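Local coordinates for serine-rich Repeat Adhesion Glycoprotein (Srr1) (Streptococcus agalactiae, PDB 4MBO), which binds fibrinogen through a region of beta-rich domains and thereby probably helps the bacterium adhere to its host, at residues 8-17 with 50-61; 82-92 with 104-113. All blocks are in the same frame, centred on the assembly; numbering follows the deposited sequence.

Interaction 1. Residues 8-17 with 50-61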
loop_
_atom_site.group_PDB
_atom_site.type_symbol
_atom_site.label_atom_id
_atom_site.label_comp_id
_atom_site.label_asym_id
_atom_site.label_seq_id
_atom_site.Cartn_x
_atom_site.Cartn_y
_atom_site.Cartn_z
ATOM N N MET A 8 -3.580 24.157 17.972
ATOM C CA MET A 8 -2.401 24.174 18.904
ATOM C C MET A 8 -2.284 25.590 19.485
ATOM O O MET A 8 -2.051 26.548 18.740
ATOM C CB MET A 8 -1.109 23.822 18.142
ATOM C CG MET A 8 0.044 23.311 19.010
ATOM S SD MET A 8 0.283 21.509 19.000
ATOM C CE MET A 8 1.027 21.322 17.359
ATOM N N LEU A 9 -2.466 25.734 20.797
ATOM C CA LEU A 9 -2.376 27.054 21.435
ATOM C C LEU A 9 -0.943 27.339 21.883
ATOM O O LEU A 9 -0.465 28.479 21.811
ATOM C CB LEU A 9 -3.334 27.151 22.628
ATOM C CG LEU A 9 -3.531 28.540 23.254
ATOM C CD1 LEU A 9 -3.983 29.565 22.219
ATOM C CD2 LEU A 9 -4.534 28.463 24.391
ATOM N N GLY A 10 -0.266 26.296 22.352
ATOM C CA GLY A 10 1.115 26.410 22.788
ATOM C C GLY A 10 1.730 25.036 22.962
ATOM O O GLY A 10 1.076 24.028 22.704
ATOM N N LYS A 11 3.000 25.006 23.368
ATOM C CA LYS A 11 3.728 23.755 23.637
ATOM C C LYS A 11 4.399 23.038 22.451
ATOM O O LYS A 11 5.036 22.000 22.700
ATOM C CB LYS A 11 2.843 22.769 24.396
ATOM C CG LYS A 11 2.463 23.239 25.780
ATOM C CD LYS A 11 1.076 22.750 26.145
ATOM C CE LYS A 11 0.882 22.735 27.652
ATOM N NZ LYS A 11 1.255 23.983 28.370
ATOM N N ASP A 12 4.221 23.533 21.203
ATOM C CA ASP A 12 4.963 22.991 20.039
ATOM C C ASP A 12 6.313 23.728 20.011
ATOM O O ASP A 12 6.376 24.939 19.731
ATOM C CB ASP A 12 4.233 23.114 18.677
ATOM C CG ASP A 12 5.061 22.485 17.503
ATOM O OD1 ASP A 12 6.265 22.748 17.448
ATOM O OD2 ASP A 12 4.543 21.711 16.655
ATOM N N VAL A 13 7.372 22.974 20.296
ATOM C CA VAL A 13 8.750 23.483 20.394
ATOM C C VAL A 13 9.587 23.401 19.092
ATOM O O VAL A 13 10.802 23.642 19.129
ATOM C CB VAL A 13 9.511 22.763 21.559
ATOM C CG1 VAL A 13 9.725 21.252 21.310
ATOM C CG2 VAL A 13 10.836 23.445 21.830
ATOM N N SER A 14 8.945 23.129 17.945
ATOM C CA SER A 14 9.664 23.002 16.672
ATOM C C SER A 14 10.472 24.243 16.329
ATOM O O SER A 14 11.505 24.147 15.630
ATOM C CB SER A 14 8.696 22.768 15.504
ATOM O OG SER A 14 7.904 21.594 15.636
ATOM N N SER A 15 9.968 25.410 16.758
ATOM C CA SER A 15 10.641 26.689 16.472
ATOM C C SER A 15 11.906 26.940 17.316
ATOM O O SER A 15 12.652 27.892 17.020
ATOM C CB SER A 15 9.660 27.868 16.618
ATOM O OG SER A 15 9.231 28.014 17.961
ATOM N N GLU A 16 12.150 26.099 18.336
ATOM C CA GLU A 16 13.314 26.245 19.272
ATOM C C GLU A 16 14.443 25.215 19.024
ATOM O O GLU A 16 15.498 25.206 19.703
ATOM C CB GLU A 16 12.833 26.079 20.716
ATOM C CG GLU A 16 13.892 26.309 21.782
ATOM C CD GLU A 16 13.362 26.169 23.206
ATOM O OE1 GLU A 16 12.170 25.822 23.389
ATOM O OE2 GLU A 16 14.152 26.414 24.148
ATOM N N LEU A 17 14.193 24.304 18.103
ATOM C CA LEU A 17 15.181 23.299 17.773
ATOM C C LEU A 17 16.375 23.978 17.134
ATOM O O LEU A 17 16.196 24.934 16.387
ATOM C CB LEU A 17 14.558 22.287 16.803
ATOM C CG LEU A 17 13.275 21.615 17.288
ATOM C CD1 LEU A 17 12.778 20.618 16.280
ATOM C CD2 LEU A 17 13.482 20.944 18.627
ATOM N N SER A 50 19.459 19.551 17.876
ATOM C CA SER A 50 19.743 19.659 19.277
ATOM C C SER A 50 18.704 20.568 19.920
ATOM O O SER A 50 18.133 21.444 19.261
ATOM C CB SER A 50 21.117 20.284 19.518
ATOM O OG SER A 50 22.124 19.408 19.089
ATOM N N ILE A 51 18.477 20.376 21.221
ATOM C CA ILE A 51 17.561 21.242 21.973
ATOM C C ILE A 51 18.082 21.325 23.425
ATOM O O ILE A 51 18.432 20.297 24.036
ATOM C CB ILE A 51 16.080 20.779 21.845
ATOM C CG1 ILE A 51 15.157 21.801 22.499
ATOM C CG2 ILE A 51 15.846 19.389 22.433
ATOM C CD1 ILE A 51 13.715 21.650 22.085
ATOM N N ALA A 52 18.210 22.538 23.953
ATOM C CA ALA A 52 18.773 22.724 25.304
ATOM C C ALA A 52 17.991 22.017 26.400
ATOM O O ALA A 52 18.568 21.368 27.283
ATOM C CB ALA A 52 18.887 24.208 25.610
ATOM N N SER A 53 16.684 22.178 26.380
ATOM C CA SER A 53 15.852 21.516 27.353
ATOM C C SER A 53 14.422 21.497 26.871
ATOM O O SER A 53 14.029 22.311 26.039
ATOM C CB SER A 53 15.944 22.198 28.719
ATOM O OG SER A 53 15.192 23.391 28.747
ATOM N N VAL A 54 13.658 20.547 27.389
ATOM C CA VAL A 54 12.263 20.393 27.053
ATOM C C VAL A 54 11.434 20.064 28.292
ATOM O O VAL A 54 11.987 19.746 29.340
ATOM C CB VAL A 54 12.056 19.246 26.041
ATOM C CG1 VAL A 54 12.919 19.472 24.808
ATOM C CG2 VAL A 54 12.360 17.886 26.680
ATOM N N ASN A 55 10.119 20.196 28.164
ATOM C CA ASN A 55 9.167 19.825 29.203
ATOM C C ASN A 55 8.389 18.609 28.755
ATOM O O ASN A 55 8.140 18.443 27.552
ATOM C CB ASN A 55 8.183 20.954 29.482
ATOM C CG ASN A 55 8.839 22.140 30.137
ATOM O OD1 ASN A 55 9.648 21.980 31.055
ATOM N ND2 ASN A 55 8.484 23.339 29.692
ATOM N N GLU A 56 8.014 17.768 29.720
ATOM C CA GLU A 56 7.223 16.601 29.498
ATOM C C GLU A 56 5.958 17.040 28.794
ATOM O O GLU A 56 5.271 17.970 29.243
ATOM C CB GLU A 56 6.831 15.868 30.821
ATOM C CG GLU A 56 5.908 14.666 30.558
ATOM C CD GLU A 56 5.498 13.858 31.811
ATOM O OE1 GLU A 56 5.870 14.248 32.926
ATOM O OE2 GLU A 56 4.751 12.844 31.663
ATOM N N GLY A 57 5.659 16.383 27.698
ATOM C CA GLY A 57 4.429 16.657 26.965
ATOM C C GLY A 57 4.569 17.680 25.872
ATOM O O GLY A 57 3.621 17.871 25.098
ATOM N N ASP A 58 5.686 18.409 25.832
ATOM C CA ASP A 58 5.928 19.332 24.715
ATOM C C ASP A 58 6.075 18.488 23.471
ATOM O O ASP A 58 6.407 17.290 23.547
ATOM C CB ASP A 58 7.209 20.146 24.861
ATOM C CG ASP A 58 7.136 21.166 25.915
ATOM O OD1 ASP A 58 6.018 21.495 26.403
ATOM O OD2 ASP A 58 8.251 21.646 26.254
ATOM N N VAL A 59 5.854 19.111 22.323
ATOM C CA VAL A 59 5.896 18.389 21.065
ATOM C C VAL A 59 6.754 19.080 20.026
ATOM O O VAL A 59 7.086 20.260 20.170
ATOM C CB VAL A 59 4.481 18.211 20.458
ATOM C CG1 VAL A 59 3.566 17.430 21.402
ATOM C CG2 VAL A 59 3.849 19.544 20.111
ATOM N N PHE A 60 7.139 18.331 18.998
ATOM C CA PHE A 60 7.718 18.925 17.787
ATOM C C PHE A 60 7.125 18.146 16.638
ATOM O O PHE A 60 6.651 17.016 16.820
ATOM C CB PHE A 60 9.253 19.007 17.762
ATOM C CG PHE A 60 9.951 17.699 17.618
ATOM C CD1 PHE A 60 10.255 17.192 16.351
ATOM C CD2 PHE A 60 10.305 16.964 18.730
ATOM C CE1 PHE A 60 10.918 15.989 16.215
ATOM C CE2 PHE A 60 10.956 15.748 18.592
ATOM C CZ PHE A 60 11.252 15.256 17.325
ATOM N N THR A 61 7.100 18.764 15.451
ATOM C CA THR A 61 6.394 18.198 14.326
ATOM C C THR A 61 7.247 18.143 13.078
ATOM O O THR A 61 7.797 19.171 12.659
ATOM C CB THR A 61 5.126 19.046 14.054
ATOM O OG1 THR A 61 4.375 19.195 15.285
ATOM C CG2 THR A 61 4.226 18.430 13.016
HETATM O O HOH W 1 11.777 23.455 25.012
#
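D12 and S14 meet the strand 59-61 with their polar side chains, while V13 between them sends one methyl, CG2, to I51 and lays the other, CG1, against the 59-60 backbone and F60 CB. The carboxylate of D12 works with both oxygens. With CG anti to the backbone N (chi1 -178°), it swings along the strand to T61, whose side chain crosses it at about a right angle; T61 OG1 donates to D12 OD2 at 2.9 Å, nearly along that oxygen's C-O bond. OD1 turns back to its own segment and accepts from S14 N, closing an Asx turn, and from S14 OG, which arrives on the syn side at 2.7 Å. With its own proton given to D12, S14 OG acts as acceptor for T61 N at 2.9 Å. Two backbone bonds around the D12-V59 bridge complete the polar seam: V59 N to K11 O, and V13 N to V59 O at 2.7 Å.

Beneath it, V13 and I51 reach toward each other tip to tip, V13 CG2 lying 3.4 Å from I51 CD1, a tight approach for two methyls. The same I51 CD1 is met by L17 CD2 at 3.5 Å, and the other branch of L17, CD1, packs on F60 CB at 4.1 Å. The F60 ring itself leads away into the domain core, against Y104 and W106. At the outer rim one water donates both to E16 OE1 and to S53 O, tying the two loops.

Three donors thus grip the D12 carboxylate and fix its rotation, an arrangement that probably favours its charged form. Directional hydrogen bonds from D12 and S14 set the register of this loop on the start of strand 59-64, at one end of the Ig-like domain, with the V13-I51-L17 methyl cluster packing beside them.

Interaction 2. Residues 82-92 with 104-113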
loop_
_atom_site.group_PDB
_atom_site.type_symbol
_atom_site.label_atom_id
_atom_site.label_comp_id
_atom_site.label_asym_id
_atom_site.label_seq_id
_atom_site.Cartn_x
_atom_site.Cartn_y
_atom_site.Cartn_z
ATOM N N ILE A 82 12.407 7.885 19.821
ATOM C CA ILE A 82 13.697 8.550 19.786
ATOM C C ILE A 82 14.375 8.248 21.119
ATOM O O ILE A 82 13.815 8.535 22.172
ATOM C CB ILE A 82 13.552 10.044 19.585
ATOM C CG1 ILE A 82 12.820 10.342 18.276
ATOM C CG2 ILE A 82 14.930 10.696 19.556
ATOM C CD1 ILE A 82 12.723 11.818 17.954
ATOM N N MET A 83 15.589 7.668 21.074
ATOM C CA MET A 83 16.321 7.279 22.238
ATOM C C MET A 83 17.593 8.092 22.373
ATOM O O MET A 83 18.107 8.602 21.373
ATOM C CB MET A 83 16.781 5.810 22.087
ATOM C CG MET A 83 15.726 4.898 21.510
ATOM S SD MET A 83 14.402 4.617 22.685
ATOM C CE MET A 83 15.113 3.234 23.579
ATOM N N ASP A 84 18.103 8.195 23.597
ATOM C CA ASP A 84 19.384 8.847 23.804
ATOM C C ASP A 84 20.493 7.779 23.870
ATOM O O ASP A 84 20.241 6.578 23.657
ATOM C CB ASP A 84 19.402 9.808 25.005
ATOM C CG ASP A 84 19.470 9.115 26.349
ATOM O OD1 ASP A 84 19.434 7.864 26.424
ATOM O OD2 ASP A 84 19.573 9.863 27.353
ATOM N N GLU A 85 21.709 8.217 24.147
ATOM C CA GLU A 85 22.857 7.299 24.116
ATOM C C GLU A 85 22.829 6.231 25.209
ATOM O O GLU A 85 23.508 5.206 25.095
ATOM C CB GLU A 85 24.184 8.077 24.130
ATOM C CG GLU A 85 24.579 8.737 25.451
ATOM C CD GLU A 85 23.721 9.934 25.848
ATOM O OE1 GLU A 85 22.907 10.418 25.035
ATOM O OE2 GLU A 85 23.886 10.408 26.995
ATOM N N THR A 86 22.054 6.475 26.264
ATOM C CA THR A 86 21.916 5.526 27.365
ATOM C C THR A 86 20.848 4.468 27.062
ATOM O O THR A 86 20.597 3.591 27.874
ATOM C CB THR A 86 21.529 6.244 28.679
ATOM O OG1 THR A 86 20.144 6.627 28.649
ATOM C CG2 THR A 86 22.399 7.486 28.894
ATOM N N GLY A 87 20.204 4.569 25.903
ATOM C CA GLY A 87 19.139 3.647 25.537
ATOM C C GLY A 87 17.787 4.046 26.137
ATOM O O GLY A 87 16.812 3.316 25.984
ATOM N N GLN A 88 17.715 5.203 26.794
ATOM C CA GLN A 88 16.448 5.658 27.401
ATOM C C GLN A 88 15.590 6.475 26.422
ATOM O O GLN A 88 16.097 7.079 25.494
ATOM C CB GLN A 88 16.730 6.414 28.680
ATOM C CG GLN A 88 17.134 5.482 29.827
ATOM C CD GLN A 88 17.679 6.240 31.008
ATOM O OE1 GLN A 88 18.868 6.552 31.063
ATOM N NE2 GLN A 88 16.821 6.506 31.983
ATOM N N LEU A 89 14.277 6.483 26.646
ATOM C CA LEU A 89 13.347 7.078 25.679
ATOM C C LEU A 89 13.193 8.600 25.841
ATOM O O LEU A 89 12.821 9.081 26.910
ATOM C CB LEU A 89 11.986 6.354 25.780
ATOM C CG LEU A 89 11.227 6.157 24.474
ATOM C CD1 LEU A 89 10.077 5.159 24.636
ATOM C CD2 LEU A 89 10.731 7.471 23.944
ATOM N N LEU A 90 13.535 9.340 24.776
ATOM C CA LEU A 90 13.405 10.807 24.755
ATOM C C LEU A 90 12.024 11.254 24.272
ATOM O O LEU A 90 11.466 12.209 24.776
ATOM C CB LEU A 90 14.454 11.440 23.835
ATOM C CG LEU A 90 15.907 11.349 24.288
ATOM C CD1 LEU A 90 16.776 11.868 23.149
ATOM C CD2 LEU A 90 16.158 12.099 25.578
ATOM N N ALA A 91 11.497 10.571 23.278
ATOM C CA ALA A 91 10.204 10.973 22.713
ATOM C C ALA A 91 9.544 9.856 21.973
ATOM O O ALA A 91 10.221 8.987 21.406
ATOM C CB ALA A 91 10.419 12.142 21.755
ATOM N N THR A 92 8.211 9.865 21.959
ATOM C CA THR A 92 7.466 8.907 21.194
ATOM C C THR A 92 6.785 9.680 20.067
ATOM O O THR A 92 6.547 10.875 20.197
ATOM C CB THR A 92 6.415 8.221 22.066
ATOM O OG1 THR A 92 5.598 9.216 22.678
ATOM C CG2 THR A 92 7.103 7.429 23.152
ATOM N N TYR A 104 5.996 14.232 17.523
ATOM C CA TYR A 104 6.774 13.636 18.600
ATOM C C TYR A 104 6.500 14.368 19.903
ATOM O O TYR A 104 6.441 15.594 19.947
ATOM C CB TYR A 104 8.265 13.708 18.301
ATOM C CG TYR A 104 8.717 12.771 17.218
ATOM C CD1 TYR A 104 9.115 11.470 17.516
ATOM C CD2 TYR A 104 8.809 13.195 15.912
ATOM C CE1 TYR A 104 9.550 10.618 16.494
ATOM C CE2 TYR A 104 9.232 12.367 14.901
ATOM C CZ TYR A 104 9.614 11.089 15.198
ATOM O OH TYR A 104 10.022 10.309 14.143
ATOM N N THR A 105 6.343 13.595 20.978
ATOM C CA THR A 105 6.069 14.129 22.303
ATOM C C THR A 105 7.189 13.759 23.271
ATOM O O THR A 105 7.505 12.569 23.433
ATOM C CB THR A 105 4.738 13.588 22.825
ATOM O OG1 THR A 105 3.694 13.876 21.872
ATOM C CG2 THR A 105 4.383 14.223 24.192
ATOM N N TRP A 106 7.797 14.770 23.889
ATOM C CA TRP A 106 8.895 14.555 24.814
ATOM C C TRP A 106 8.442 13.844 26.098
ATOM O O TRP A 106 7.384 14.147 26.662
ATOM C CB TRP A 106 9.552 15.875 25.192
ATOM C CG TRP A 106 10.150 16.597 24.031
ATOM C CD1 TRP A 106 9.657 17.696 23.420
ATOM C CD2 TRP A 106 11.349 16.238 23.317
ATOM N NE1 TRP A 106 10.455 18.042 22.360
ATOM C CE2 TRP A 106 11.545 17.201 22.332
ATOM C CE3 TRP A 106 12.301 15.212 23.464
ATOM C CZ2 TRP A 106 12.654 17.164 21.449
ATOM C CZ3 TRP A 106 13.400 15.166 22.599
ATOM C CH2 TRP A 106 13.552 16.129 21.590
ATOM N N THR A 107 9.286 12.963 26.588
ATOM C CA THR A 107 8.984 12.215 27.806
ATOM C C THR A 107 9.398 12.920 29.099
ATOM O O THR A 107 10.089 13.938 29.107
ATOM C CB THR A 107 9.717 10.872 27.774
ATOM O OG1 THR A 107 11.134 11.132 27.768
ATOM C CG2 THR A 107 9.307 10.022 26.593
ATOM N N ARG A 108 8.967 12.356 30.230
ATOM C CA ARG A 108 9.380 12.852 31.532
ATOM C C ARG A 108 10.906 12.729 31.619
ATOM O O ARG A 108 11.592 13.654 32.039
ATOM C CB ARG A 108 8.692 12.034 32.657
ATOM C CG ARG A 108 8.966 12.518 34.066
ATOM C CD ARG A 108 7.984 11.945 35.114
ATOM N NE ARG A 108 6.578 12.106 34.695
ATOM C CZ ARG A 108 5.661 11.140 34.620
ATOM N NH1 ARG A 108 5.888 9.905 35.075
ATOM N NH2 ARG A 108 4.451 11.444 34.192
ATOM N N TYR A 109 11.426 11.599 31.160
ATOM C CA TYR A 109 12.887 11.391 31.183
ATOM C C TYR A 109 13.598 12.512 30.415
ATOM O O TYR A 109 14.556 13.114 30.902
ATOM C CB TYR A 109 13.262 10.031 30.623
ATOM C CG TYR A 109 14.774 9.909 30.385
ATOM C CD1 TYR A 109 15.655 9.796 31.452
ATOM C CD2 TYR A 109 15.301 9.943 29.102
ATOM C CE1 TYR A 109 17.016 9.696 31.253
ATOM C CE2 TYR A 109 16.665 9.835 28.890
ATOM C CZ TYR A 109 17.525 9.713 29.977
ATOM O OH TYR A 109 18.907 9.619 29.817
ATOM N N ALA A 110 13.098 12.828 29.219
ATOM C CA ALA A 110 13.706 13.900 28.452
ATOM C C ALA A 110 13.717 15.233 29.186
ATOM O O ALA A 110 14.652 15.987 29.050
ATOM C CB ALA A 110 13.005 14.057 27.098
ATOM N N SER A 111 12.650 15.533 29.941
ATOM C CA SER A 111 12.544 16.798 30.671
ATOM C C SER A 111 13.587 16.962 31.798
ATOM O O SER A 111 13.789 18.068 32.272
ATOM C CB SER A 111 11.111 17.004 31.234
ATOM O OG SER A 111 10.802 16.094 32.298
ATOM N N THR A 112 14.268 15.874 32.169
ATOM C CA THR A 112 15.300 15.905 33.218
ATOM C C THR A 112 16.681 16.210 32.650
ATOM O O THR A 112 17.620 16.472 33.396
ATOM C CB THR A 112 15.418 14.557 33.979
ATOM O OG1 THR A 112 15.942 13.522 33.125
ATOM C CG2 THR A 112 14.081 14.123 34.543
ATOM N N LEU A 113 16.807 16.190 31.326
ATOM C CA LEU A 113 18.097 16.375 30.686
ATOM C C LEU A 113 18.402 17.783 30.243
ATOM O O LEU A 113 17.546 18.675 30.239
ATOM C CB LEU A 113 18.174 15.479 29.448
ATOM C CG LEU A 113 17.869 14.000 29.659
ATOM C CD1 LEU A 113 17.892 13.281 28.329
ATOM C CD2 LEU A 113 18.856 13.357 30.621
#
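L90 CD2 lies at the apolar centre, 3.5 Å from L113 CD1 in a close methyl contact and 4.0 Å from A110 CB; the L90 and L113 side chains cross at about a right angle. A91 and W106 share one face of the sheet, A91 CB lying 4.0 Å from W106 CE3, and I82 CD1 sits over one face of Y104, 4.0 Å from its centroid, in a CH-pi contact.

Farther out, Y109 is sandwiched. Its CG stands anti to the backbone N (chi1 169°), which sends the ring across the D84-G87 turn to Q88: Q88 CB covers one face, L113 CG lies over the opposite one, and the Q88 amide inclines 34° to the ring. At the rim the D84 carboxylate stands almost perpendicular to the ring, and Y109 OH donates to D84 OD2 at 2.6 Å from the syn side. D84 OD1 meanwhile accepts from T86 N and Q88 N, which come from opposite faces of the carboxylate, so the Asx turn positions the group that receives the tyrosine.

T107 links strand and helix. Its OG1 donates to L89 O at 2.8 Å and accepts from A110 N, capping the short helix, while T107 N bonds to L90 O at 2.9 Å.

L90 N and A91 N both donate to I82 O, a classic beta bulge against strand 82-83. On its other side strand 89-95 pairs antiparallel with 101-106, A91-W106 non-hydrogen-bonded and T92-T105 hydrogen-bonded. I82 and Y104 pack on V120, L90 reaches I116, and W106 meets F49 and I51, so hairpin and short helix lie at one end of the Ig-like domain, against strands 43-51 and 116-126.

Both contacts lie at the same end of the Ig-like domain and share a sheet, in which strands 59-64 and 101-106 are neighbours. D58 O and W106 N join them at 2.9 Å in a probable backbone hydrogen bond, and a salt bridge between E56 OE1 and R108 NE ties the 55-58 turn to the short helix. Each combines buried apolar side chains with a more exposed polar margin. Interaction 1 brings an irregular N-terminal loop to a strand through a single bridge and a chain of side-chain bonds; interaction 2 rests on antiparallel hairpin pairing, a helix cap and aromatic packing. The rings of F60, Y104 and W106 carry the two into one core.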